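Local coordinates for proximal thread matrix protein 1 (Mytilus galloprovincialis, PDB 4CN9) that probably binds collagen in the mussel byssus and has two von Willebrand factor type A domains, one holding zinc in a MIDAS motif, at residues T140-G145 with T209-I214; K189-A192 with T196-A199; I255-D260 with G323-V328; D340-A345 with K363-L368. All coordinates share one frame; numbering follows the deposited sequence.

Interaction 1 of 4, residues T140-G145 with T209-I214; sequences TEIGTG and TELEQI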
loop_
_atom_site.group_PDB
_atom_site.type_symbol
_atom_site.label_atom_id
_atom_site.label_comp_id
_atom_site.label_asym_id
_atom_site.label_seq_id
_atom_site.Cartn_x
_atom_site.Cartn_y
_atom_site.Cartn_z
ATOM N N THR A 140 -4.518 -23.761 -4.864
ATOM C CA THR A 140 -4.611 -22.497 -4.121
ATOM C C THR A 140 -4.993 -21.345 -5.058
ATOM O O THR A 140 -4.145 -20.793 -5.759
ATOM C CB THR A 140 -3.279 -22.181 -3.407
ATOM O OG1 THR A 140 -2.943 -23.259 -2.530
ATOM C CG2 THR A 140 -3.366 -20.884 -2.591
ATOM N N GLU A 141 -6.273 -20.987 -5.076
ATOM C CA GLU A 141 -6.762 -19.966 -5.999
ATOM C C GLU A 141 -6.973 -18.638 -5.283
ATOM O O GLU A 141 -8.106 -18.258 -4.981
ATOM C CB GLU A 141 -8.080 -20.398 -6.641
ATOM C CG GLU A 141 -8.034 -21.686 -7.424
ATOM C CD GLU A 141 -9.424 -22.084 -7.942
ATOM O OE1 GLU A 141 -10.142 -21.214 -8.468
ATOM O OE2 GLU A 141 -9.810 -23.258 -7.808
ATOM N N ILE A 142 -5.879 -17.924 -5.043
ATOM C CA ILE A 142 -5.942 -16.653 -4.345
ATOM C C ILE A 142 -6.800 -15.659 -5.138
ATOM O O ILE A 142 -7.624 -14.932 -4.577
ATOM C CB ILE A 142 -4.518 -16.084 -4.105
ATOM C CG1 ILE A 142 -3.738 -17.016 -3.159
ATOM C CG2 ILE A 142 -4.593 -14.658 -3.571
ATOM C CD1 ILE A 142 -2.353 -16.497 -2.717
ATOM N N GLY A 143 -6.596 -15.613 -6.447
ATOM C CA GLY A 143 -7.316 -14.665 -7.276
ATOM C C GLY A 143 -8.806 -14.947 -7.314
ATOM O O GLY A 143 -9.609 -14.013 -7.304
ATOM N N THR A 144 -9.181 -16.224 -7.365
ATOM C CA THR A 144 -10.597 -16.593 -7.359
ATOM C C THR A 144 -11.221 -16.152 -6.049
ATOM O O THR A 144 -12.346 -15.663 -6.027
ATOM C CB THR A 144 -10.811 -18.096 -7.578
ATOM O OG1 THR A 144 -10.164 -18.479 -8.793
ATOM C CG2 THR A 144 -12.293 -18.440 -7.678
ATOM N N GLY A 145 -10.472 -16.290 -4.954
ATOM C CA GLY A 145 -10.930 -15.813 -3.657
ATOM C C GLY A 145 -11.186 -14.312 -3.656
ATOM O O GLY A 145 -12.233 -13.851 -3.189
ATOM N N THR A 209 6.536 -11.549 -2.924
ATOM C CA THR A 209 6.287 -10.499 -3.903
ATOM C C THR A 209 4.866 -10.569 -4.444
ATOM O O THR A 209 4.293 -9.547 -4.791
ATOM C CB THR A 209 7.294 -10.557 -5.059
ATOM O OG1 THR A 209 7.411 -11.908 -5.519
ATOM C CG2 THR A 209 8.653 -10.068 -4.584
ATOM N N GLU A 210 4.299 -11.772 -4.507
ATOM C CA GLU A 210 2.901 -11.935 -4.918
ATOM C C GLU A 210 1.967 -11.324 -3.877
ATOM O O GLU A 210 1.015 -10.619 -4.208
ATOM C CB GLU A 210 2.571 -13.421 -5.132
ATOM C CG GLU A 210 1.077 -13.747 -5.160
ATOM C CD GLU A 210 0.804 -15.194 -5.556
ATOM O OE1 GLU A 210 0.755 -15.471 -6.781
ATOM O OE2 GLU A 210 0.643 -16.055 -4.647
ATOM N N LEU A 211 2.237 -11.590 -2.605
ATOM C CA LEU A 211 1.442 -10.985 -1.544
ATOM C C LEU A 211 1.602 -9.462 -1.551
ATOM O O LEU A 211 0.642 -8.716 -1.330
ATOM C CB LEU A 211 1.819 -11.573 -0.188
ATOM C CG LEU A 211 1.531 -13.073 -0.016
ATOM C CD1 LEU A 211 1.709 -13.484 1.453
ATOM C CD2 LEU A 211 0.142 -13.469 -0.537
ATOM N N GLU A 212 2.819 -9.000 -1.821
ATOM C CA GLU A 212 3.088 -7.565 -1.894
ATOM C C GLU A 212 2.307 -6.861 -3.011
ATOM O O GLU A 212 1.961 -5.684 -2.883
ATOM C CB GLU A 212 4.588 -7.301 -2.068
ATOM C CG GLU A 212 5.358 -7.390 -0.776
ATOM C CD GLU A 212 6.862 -7.313 -0.976
ATOM O OE1 GLU A 212 7.330 -7.473 -2.129
ATOM O OE2 GLU A 212 7.566 -7.089 0.033
ATOM N N GLN A 213 2.043 -7.569 -4.098
ATOM C CA GLN A 213 1.260 -7.016 -5.195
ATOM C C GLN A 213 -0.226 -6.952 -4.819
ATOM O O GLN A 213 -0.930 -6.034 -5.229
ATOM C CB GLN A 213 1.395 -7.873 -6.451
ATOM C CG GLN A 213 2.786 -7.999 -7.039
ATOM C CD GLN A 213 2.782 -8.756 -8.369
ATOM O OE1 GLN A 213 2.580 -9.977 -8.409
ATOM N NE2 GLN A 213 2.982 -8.027 -9.464
ATOM N N ILE A 214 -0.682 -7.937 -4.045
ATOM C CA ILE A 214 -2.088 -8.057 -3.627
ATOM C C ILE A 214 -2.490 -7.049 -2.561
ATOM O O ILE A 214 -3.542 -6.419 -2.658
ATOM C CB ILE A 214 -2.367 -9.491 -3.104
ATOM C CG1 ILE A 214 -2.326 -10.480 -4.268
ATOM C CG2 ILE A 214 -3.710 -9.575 -2.418
ATOM C CD1 ILE A 214 -2.200 -11.931 -3.852
#
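Ile142, in the first turn of helix 142-153, meets Glu210, Leu211 and Ile214 of helix 208-214 in the first von Willebrand factor type A domain, near its MIDAS metal site. Side chains from two helices thus meet over the domain's sheet, far apart in sequence. Glu210 comes first. Its CG stands anti to the backbone N (chi1 163°), and the extended chain carries the carboxylate toward the isoleucine from the opposite direction, leaving OE2 3.6 Å from CD1 of Ile142. That is packing only: the polar partner of OE2 is the backbone N of Ser177, so a charged group can abut a methyl without losing its hydrogen bond. Leu211 turns aside at its base, yet its tip returns, and CD2 makes a loose approach of 4.5 Å to Ile142 CD1. One turn after Glu210, Ile214 points toward the first helix, its side chain crossing obliquely that of Ile142. The isoleucine also rests on Leu171 and Phe106 of the sheet, and its side chain lies about 9 Å from the bound zinc held by Ser63, Ser65 and Asp174. At the start of its helix, N-cap Glu141 accepts a 2.8 Å hydrogen bond through OE1 from Thr144 OG1. The two branches of Ile142 divide the work: CD1, at the end of the longer one, meets Glu210, while CG2 touches CD1 of Ile214 at 3.6 Å.

Interaction 2 of 4, residues K189-A192 with T196-A199; sequences KLKA and TVIA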
loop_
_atom_site.group_PDB
_atom_site.type_symbol
_atom_site.label_atom_id
_atom_site.label_comp_id
_atom_site.label_asym_id
_atom_site.label_seq_id
_atom_site.Cartn_x
_atom_site.Cartn_y
_atom_site.Cartn_z
ATOM N N LYS A 189 -8.858 -4.740 -8.934
ATOM C CA LYS A 189 -10.281 -4.387 -8.972
ATOM C C LYS A 189 -10.845 -4.246 -7.561
ATOM O O LYS A 189 -11.646 -3.357 -7.265
ATOM C CB LYS A 189 -11.067 -5.439 -9.741
ATOM C CG LYS A 189 -10.737 -5.529 -11.216
ATOM C CD LYS A 189 -11.590 -6.634 -11.834
ATOM C CE LYS A 189 -11.409 -6.753 -13.318
ATOM N NZ LYS A 189 -12.229 -7.877 -13.878
ATOM N N LEU A 190 -10.415 -5.122 -6.668
ATOM C CA LEU A 190 -10.934 -5.085 -5.310
ATOM C C LEU A 190 -10.528 -3.787 -4.626
ATOM O O LEU A 190 -11.359 -3.067 -4.059
ATOM C CB LEU A 190 -10.435 -6.317 -4.537
ATOM C CG LEU A 190 -10.949 -6.519 -3.120
ATOM C CD1 LEU A 190 -12.481 -6.583 -3.075
ATOM C CD2 LEU A 190 -10.324 -7.792 -2.531
ATOM N N LYS A 191 -9.249 -3.453 -4.710
ATOM C CA LYS A 191 -8.751 -2.256 -4.048
ATOM C C LYS A 191 -9.332 -0.993 -4.697
ATOM O O LYS A 191 -9.514 0.020 -4.027
ATOM C CB LYS A 191 -7.213 -2.242 -4.031
ATOM C CG LYS A 191 -6.606 -3.323 -3.130
ATOM C CD LYS A 191 -5.056 -3.294 -3.072
ATOM C CE LYS A 191 -4.431 -3.775 -4.355
ATOM N NZ LYS A 191 -2.942 -3.760 -4.328
ATOM N N ALA A 192 -9.647 -1.063 -5.988
ATOM C CA ALA A 192 -10.234 0.084 -6.688
ATOM C C ALA A 192 -11.605 0.444 -6.104
ATOM O O ALA A 192 -12.086 1.555 -6.292
ATOM C CB ALA A 192 -10.347 -0.203 -8.191
ATOM N N THR A 196 -9.320 -2.042 1.763
ATOM C CA THR A 196 -7.982 -2.253 2.310
ATOM C C THR A 196 -7.696 -3.748 2.297
ATOM O O THR A 196 -8.550 -4.537 2.706
ATOM C CB THR A 196 -7.874 -1.760 3.769
ATOM O OG1 THR A 196 -8.212 -0.374 3.840
ATOM C CG2 THR A 196 -6.464 -1.952 4.317
ATOM N N VAL A 197 -6.507 -4.134 1.834
ATOM C CA VAL A 197 -6.119 -5.529 1.806
ATOM C C VAL A 197 -4.846 -5.785 2.636
ATOM O O VAL A 197 -3.792 -5.178 2.415
ATOM C CB VAL A 197 -5.935 -6.027 0.363
ATOM C CG1 VAL A 197 -5.610 -7.500 0.350
ATOM C CG2 VAL A 197 -7.192 -5.748 -0.460
ATOM N N ILE A 198 -4.976 -6.678 3.612
ATOM C CA ILE A 198 -3.848 -7.119 4.426
ATOM C C ILE A 198 -3.606 -8.575 4.066
ATOM O O ILE A 198 -4.557 -9.357 3.929
ATOM C CB ILE A 198 -4.160 -6.974 5.942
ATOM C CG1 ILE A 198 -4.293 -5.494 6.303
ATOM C CG2 ILE A 198 -3.076 -7.633 6.794
ATOM C CD1 ILE A 198 -5.214 -5.205 7.495
ATOM N N ALA A 199 -2.342 -8.934 3.877
ATOM C CA ALA A 199 -1.976 -10.293 3.507
ATOM C C ALA A 199 -1.017 -10.903 4.541
ATOM O O ALA A 199 0.011 -10.313 4.871
ATOM C CB ALA A 199 -1.320 -10.300 2.132
#
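Two torsions bring Val197 and Lys191 together. In Val197, CG1 is anti to the backbone N (chi1 -177°), which leaves CG2 anti to the carbonyl carbon and turned to the helix. In Lys191, CG takes the place beside its own N (chi1 -68°), and a bend at chi3 then redirects the chain. The lysine runs across the valine at about a right angle, laying its methylenes on one methyl: CG is 3.7 Å and CD 4.2 Å from Val197 CG2. Leu190, the preceding helix residue, reaches the same methyl more loosely, with its CD2 4.3 Å from CG2 of Val197, and also packs against Leu146 and Arg150 of helix 142-153. This is the return half of a beta-alpha-beta crossover, in which strand 166-173, helix 183-192 and strand 195-202 follow one another, and a short connection lets the helix fold back on the strand. Beyond the bend, Lys191 NZ donates hydrogen bonds to the carbonyl O atoms of Gln213 and Ala215, with a weak one to Ile214 O, at the end of helix 208-214. One lysine thus does two jobs: its methylene chain packs as a hydrophobic group, while its ammonium satisfies carbonyls whose helix-end polarity would probably welcome a positive charge.

Interaction 3 of 4, residues I255-D260 with G323-V328; sequences IAFVFD and GAIDKV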
loop_
_atom_site.group_PDB
_atom_site.type_symbol
_atom_site.label_atom_id
_atom_site.label_comp_id
_atom_site.label_asym_id
_atom_site.label_seq_id
_atom_site.Cartn_x
_atom_site.Cartn_y
_atom_site.Cartn_z
ATOM N N ILE A 255 6.299 16.541 1.337
ATOM C CA ILE A 255 6.419 15.912 0.028
ATOM C C ILE A 255 7.766 16.201 -0.608
ATOM O O ILE A 255 8.103 17.362 -0.865
ATOM C CB ILE A 255 5.374 16.454 -0.974
ATOM C CG1 ILE A 255 3.962 16.460 -0.380
ATOM C CG2 ILE A 255 5.400 15.645 -2.269
ATOM C CD1 ILE A 255 3.358 15.126 -0.261
ATOM N N ALA A 256 8.513 15.152 -0.915
ATOM C CA ALA A 256 9.789 15.326 -1.594
ATOM C C ALA A 256 9.768 14.822 -3.031
ATOM O O ALA A 256 9.474 13.646 -3.288
ATOM C CB ALA A 256 10.899 14.651 -0.796
ATOM N N PHE A 257 10.074 15.721 -3.970
ATOM C CA PHE A 257 10.338 15.319 -5.347
ATOM C C PHE A 257 11.783 14.872 -5.429
ATOM O O PHE A 257 12.687 15.615 -5.069
ATOM C CB PHE A 257 10.146 16.474 -6.323
ATOM C CG PHE A 257 8.726 16.940 -6.441
ATOM C CD1 PHE A 257 7.790 16.162 -7.082
ATOM C CD2 PHE A 257 8.347 18.166 -5.927
ATOM C CE1 PHE A 257 6.478 16.599 -7.194
ATOM C CE2 PHE A 257 7.040 18.617 -6.042
ATOM C CZ PHE A 257 6.105 17.829 -6.674
ATOM N N VAL A 258 11.991 13.656 -5.896
ATOM C CA VAL A 258 13.329 13.128 -6.070
ATOM C C VAL A 258 13.449 12.833 -7.546
ATOM O O VAL A 258 12.891 11.839 -8.032
ATOM C CB VAL A 258 13.528 11.849 -5.261
ATOM C CG1 VAL A 258 14.924 11.285 -5.483
ATOM C CG2 VAL A 258 13.273 12.127 -3.769
ATOM N N PHE A 259 14.119 13.714 -8.277
ATOM C CA PHE A 259 14.116 13.579 -9.725
ATOM C C PHE A 259 15.450 13.655 -10.466
ATOM O O PHE A 259 16.421 14.267 -10.025
ATOM C CB PHE A 259 13.101 14.520 -10.358
ATOM C CG PHE A 259 13.434 15.968 -10.277
ATOM C CD1 PHE A 259 14.176 16.585 -11.285
ATOM C CD2 PHE A 259 12.925 16.757 -9.251
ATOM C CE1 PHE A 259 14.456 17.948 -11.232
ATOM C CE2 PHE A 259 13.196 18.120 -9.193
ATOM C CZ PHE A 259 13.961 18.720 -10.184
ATOM N N ASP A 260 15.421 12.973 -11.606
ATOM C CA ASP A 260 16.511 12.791 -12.535
ATOM C C ASP A 260 16.932 14.137 -13.106
ATOM O O ASP A 260 16.101 14.891 -13.615
ATOM C CB ASP A 260 15.979 11.865 -13.633
ATOM C CG ASP A 260 17.002 11.480 -14.667
ATOM O OD1 ASP A 260 18.128 12.023 -14.695
ATOM O OD2 ASP A 260 16.638 10.593 -15.483
ATOM N N GLY A 323 8.973 28.533 -8.357
ATOM C CA GLY A 323 10.134 29.225 -8.887
ATOM C C GLY A 323 11.429 28.518 -8.510
ATOM O O GLY A 323 12.388 28.528 -9.272
ATOM N N ALA A 324 11.465 27.895 -7.335
ATOM C CA ALA A 324 12.659 27.149 -6.934
ATOM C C ALA A 324 12.836 25.907 -7.809
ATOM O O ALA A 324 13.960 25.564 -8.215
ATOM C CB ALA A 324 12.584 26.770 -5.462
ATOM N N ILE A 325 11.729 25.235 -8.107
ATOM C CA ILE A 325 11.775 24.073 -8.995
ATOM C C ILE A 325 12.344 24.470 -10.358
ATOM O O ILE A 325 13.187 23.771 -10.934
ATOM C CB ILE A 325 10.367 23.457 -9.156
ATOM C CG1 ILE A 325 10.005 22.681 -7.882
ATOM C CG2 ILE A 325 10.314 22.546 -10.363
ATOM C CD1 ILE A 325 8.555 22.363 -7.751
ATOM N N ASP A 326 11.920 25.628 -10.847
ATOM C CA ASP A 326 12.313 26.086 -12.174
ATOM C C ASP A 326 13.785 26.474 -12.302
ATOM O O ASP A 326 14.358 26.405 -13.394
ATOM C CB ASP A 326 11.429 27.254 -12.594
ATOM C CG ASP A 326 10.234 26.808 -13.412
ATOM O OD1 ASP A 326 10.282 25.696 -13.969
ATOM O OD2 ASP A 326 9.249 27.560 -13.486
ATOM N N LYS A 327 14.389 26.888 -11.193
ATOM C CA LYS A 327 15.798 27.260 -11.170
ATOM C C LYS A 327 16.757 26.066 -11.183
ATOM O O LYS A 327 17.957 26.226 -11.413
ATOM C CB LYS A 327 16.090 28.117 -9.930
ATOM C CG LYS A 327 15.664 29.569 -10.057
ATOM C CD LYS A 327 16.105 30.394 -8.847
ATOM C CE LYS A 327 15.069 31.458 -8.505
ATOM N NZ LYS A 327 15.374 32.176 -7.231
ATOM N N VAL A 328 16.248 24.867 -10.945
ATOM C CA VAL A 328 17.118 23.693 -10.864
ATOM C C VAL A 328 17.738 23.371 -12.225
ATOM O O VAL A 328 17.036 23.265 -13.224
ATOM C CB VAL A 328 16.357 22.477 -10.300
ATOM C CG1 VAL A 328 17.198 21.206 -10.386
ATOM C CG2 VAL A 328 15.976 22.752 -8.864
#
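The rings of Phe257 and Phe259 are the flat groups here, and each takes one aliphatic partner obliquely. Phe257 offers CE2 to the CD1 methyl of Ile325 at 4.4 Å; Phe259 offers CZ to CG1 of Val328 at 4.1 Å. The two rings, two residues apart on one side of strand 253-260, have planes turned about 71° from each other, so they present different profiles to the helix. In Phe259, CG lies in the crowded position between the backbone N and the carbonyl carbon (chi1 69°), and the ring extends toward Val328, whose side chain comes from the opposite direction. Ile325 is different, since its CA bond to CB runs aslant and only the end of the chain swings in toward Phe257. Val328 lies just past helix 318-327, where its N still bonds to Ile325 O at 3.3 Å, and its side chain points toward the strand.

No hydrogen bond links the two segments; the adhesion is hydrophobic and fully buried. Met280 of helix 272-285 packs on both rings, and Met276 and Tyr273 on Phe259. From the same helix, Lys281 makes a salt bridge to Asp326, and Lys277 hydrogen-bonds to the carbonyl O atoms of Asp326 and Val328. A central, mostly parallel sheet with helices packed against it is the Rossmann-like alpha/beta fold of the von Willebrand factor type A domain, and this contact joins one such helix to an inner strand.

Interaction 4 of 4, residues D340-A345 with K363-L368; sequences DGLENA and KVVILL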
loop_
_atom_site.group_PDB
_atom_site.type_symbol
_atom_site.label_atom_id
_atom_site.label_comp_id
_atom_site.label_asym_id
_atom_site.label_seq_id
_atom_site.Cartn_x
_atom_site.Cartn_y
_atom_site.Cartn_z
ATOM N N ASP A 340 21.085 7.040 -4.643
ATOM C CA ASP A 340 21.615 8.210 -3.932
ATOM C C ASP A 340 20.515 9.240 -3.660
ATOM O O ASP A 340 20.468 9.844 -2.580
ATOM C CB ASP A 340 22.726 8.856 -4.752
ATOM C CG ASP A 340 24.011 8.056 -4.734
ATOM O OD1 ASP A 340 24.009 6.889 -5.195
ATOM O OD2 ASP A 340 25.027 8.610 -4.254
ATOM N N GLY A 341 19.639 9.443 -4.643
ATOM C CA GLY A 341 18.492 10.333 -4.485
ATOM C C GLY A 341 17.626 9.963 -3.290
ATOM O O GLY A 341 17.247 10.812 -2.487
ATOM N N LEU A 342 17.306 8.682 -3.184
ATOM C CA LEU A 342 16.503 8.177 -2.075
ATOM C C LEU A 342 17.243 8.288 -0.732
ATOM O O LEU A 342 16.642 8.685 0.274
ATOM C CB LEU A 342 16.096 6.730 -2.340
ATOM C CG LEU A 342 15.071 6.519 -3.463
ATOM C CD1 LEU A 342 14.949 5.064 -3.808
ATOM C CD2 LEU A 342 13.702 7.101 -3.094
ATOM N N GLU A 343 18.532 7.926 -0.712
ATOM C CA GLU A 343 19.363 8.099 0.489
ATOM C C GLU A 343 19.368 9.559 0.960
ATOM O O GLU A 343 19.205 9.857 2.145
ATOM C CB GLU A 343 20.811 7.638 0.235
ATOM C CG GLU A 343 21.752 7.862 1.432
ATOM C CD GLU A 343 23.213 8.163 1.031
ATOM O OE1 GLU A 343 23.479 8.760 -0.047
ATOM O OE2 GLU A 343 24.110 7.804 1.812
ATOM N N ASN A 344 19.565 10.472 0.018
ATOM C CA ASN A 344 19.594 11.881 0.329
ATOM C C ASN A 344 18.253 12.345 0.942
ATOM O O ASN A 344 18.237 13.090 1.927
ATOM C CB ASN A 344 19.948 12.689 -0.928
ATOM C CG ASN A 344 20.256 14.141 -0.624
ATOM O OD1 ASN A 344 19.363 14.924 -0.287
ATOM N ND2 ASN A 344 21.510 14.518 -0.780
ATOM N N ALA A 345 17.139 11.886 0.386
ATOM C CA ALA A 345 15.837 12.260 0.930
ATOM C C ALA A 345 15.766 11.745 2.364
ATOM O O ALA A 345 15.298 12.439 3.262
ATOM C CB ALA A 345 14.718 11.671 0.095
ATOM N N LYS A 363 4.314 11.580 5.069
ATOM C CA LYS A 363 5.531 11.789 4.278
ATOM C C LYS A 363 5.376 11.061 2.955
ATOM O O LYS A 363 4.904 9.922 2.924
ATOM C CB LYS A 363 6.764 11.277 5.026
ATOM C CG LYS A 363 7.059 12.033 6.328
ATOM C CD LYS A 363 8.247 11.454 7.081
ATOM C CE LYS A 363 7.986 10.028 7.553
ATOM N NZ LYS A 363 6.922 9.951 8.594
ATOM N N VAL A 364 5.770 11.731 1.872
ATOM C CA VAL A 364 5.637 11.196 0.526
ATOM C C VAL A 364 6.902 11.510 -0.287
ATOM O O VAL A 364 7.454 12.602 -0.205
ATOM C CB VAL A 364 4.418 11.817 -0.236
ATOM C CG1 VAL A 364 4.236 11.153 -1.596
ATOM C CG2 VAL A 364 3.130 11.689 0.589
ATOM N N VAL A 365 7.349 10.540 -1.064
ATOM C CA VAL A 365 8.357 10.766 -2.083
ATOM C C VAL A 365 7.743 10.492 -3.441
ATOM O O VAL A 365 7.112 9.458 -3.660
ATOM C CB VAL A 365 9.587 9.828 -1.916
ATOM C CG1 VAL A 365 10.417 9.801 -3.211
ATOM C CG2 VAL A 365 10.441 10.270 -0.742
ATOM N N ILE A 366 7.925 11.423 -4.363
ATOM C CA ILE A 366 7.565 11.182 -5.739
ATOM C C ILE A 366 8.869 11.166 -6.517
ATOM O O ILE A 366 9.532 12.184 -6.628
ATOM C CB ILE A 366 6.677 12.282 -6.295
ATOM C CG1 ILE A 366 5.380 12.380 -5.482
ATOM C CG2 ILE A 366 6.363 12.016 -7.760
ATOM C CD1 ILE A 366 4.570 13.609 -5.786
ATOM N N LEU A 367 9.217 10.003 -7.054
ATOM C CA LEU A 367 10.461 9.826 -7.792
ATOM C C LEU A 367 10.198 9.719 -9.292
ATOM O O LEU A 367 9.268 9.021 -9.735
ATOM C CB LEU A 367 11.199 8.588 -7.295
ATOM C CG LEU A 367 12.609 8.379 -7.854
ATOM C CD1 LEU A 367 13.538 7.811 -6.790
ATOM C CD2 LEU A 367 12.582 7.492 -9.070
ATOM N N LEU A 368 11.031 10.409 -10.064
ATOM C CA LEU A 368 10.956 10.408 -11.522
ATOM C C LEU A 368 12.333 10.074 -12.107
ATOM O O LEU A 368 13.324 10.714 -11.756
ATOM C CB LEU A 368 10.522 11.792 -12.026
ATOM C CG LEU A 368 9.095 12.304 -11.826
ATOM C CD1 LEU A 368 9.032 13.632 -11.065
ATOM C CD2 LEU A 368 8.441 12.453 -13.217
#
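Leu342 lays its branched end over the side chain of Leu367, the two crossing at about a right angle. Its CD2 is 3.8 Å and its CG 3.9 Å from the same methyl, CD1 of Leu367, so a single methyl sits against the fork of the opposing leucine. The path to this position is indirect: the first bond of the Leu342 side chain leads off at a slant, and with CG beside the backbone N (chi1 -70°) it is only the far end that approaches the strand. Leu367 starts instead by pointing at the helix, CG anti to its N, but its chi2 of 143° lies off the staggered values. The CD2 of Leu342 bridges to a second strand residue as well, lying 4.3 Å from CG1 of Val365.

In the second von Willebrand factor type A domain this is helix 338-349 packed on strand 362-369 of the mixed sheet, the middle layer of the alpha/beta/alpha sandwich. Strand alternation explains the pattern: Val365 and Leu367 face this helix and both also touch Val258 of the adjoining strand, whereas Ile366 between them turns to the other face, against Phe257 and Ile396. On the helix, Gly341 presents bare backbone to the strand, and Ala345, one turn on, presents only a small methyl, 4.6 Å at CB from Val365 CG2. The helical bond from Ala345 N to Gly341 O, 3.1 Å long, joins these two small residues, one turn apart on the same line along the helix, with Leu342 projecting to one side of it.

The four contacts divide between the two von Willebrand factor type A domains, interactions 1 and 2 in the first, 3 and 4 in the second. Along the chain, interaction 2 is nested inside the loop closed by interaction 1; interactions 3 and 4 follow in series. Centres lie about 10 Å apart for 1 and 2, which touch where Lys191 reaches the end of helix 208-214, the helix after strand 195-202, and about 11 Å for 3 and 4, which share one sheet through neighbouring strands 253-260 and 362-369. Between domains, the centres of interactions 1 and 3 stand about 37 Å apart. Each domain therefore has its own helix-and-sheet core, and only interaction 1 lies near the zinc-occupied MIDAS.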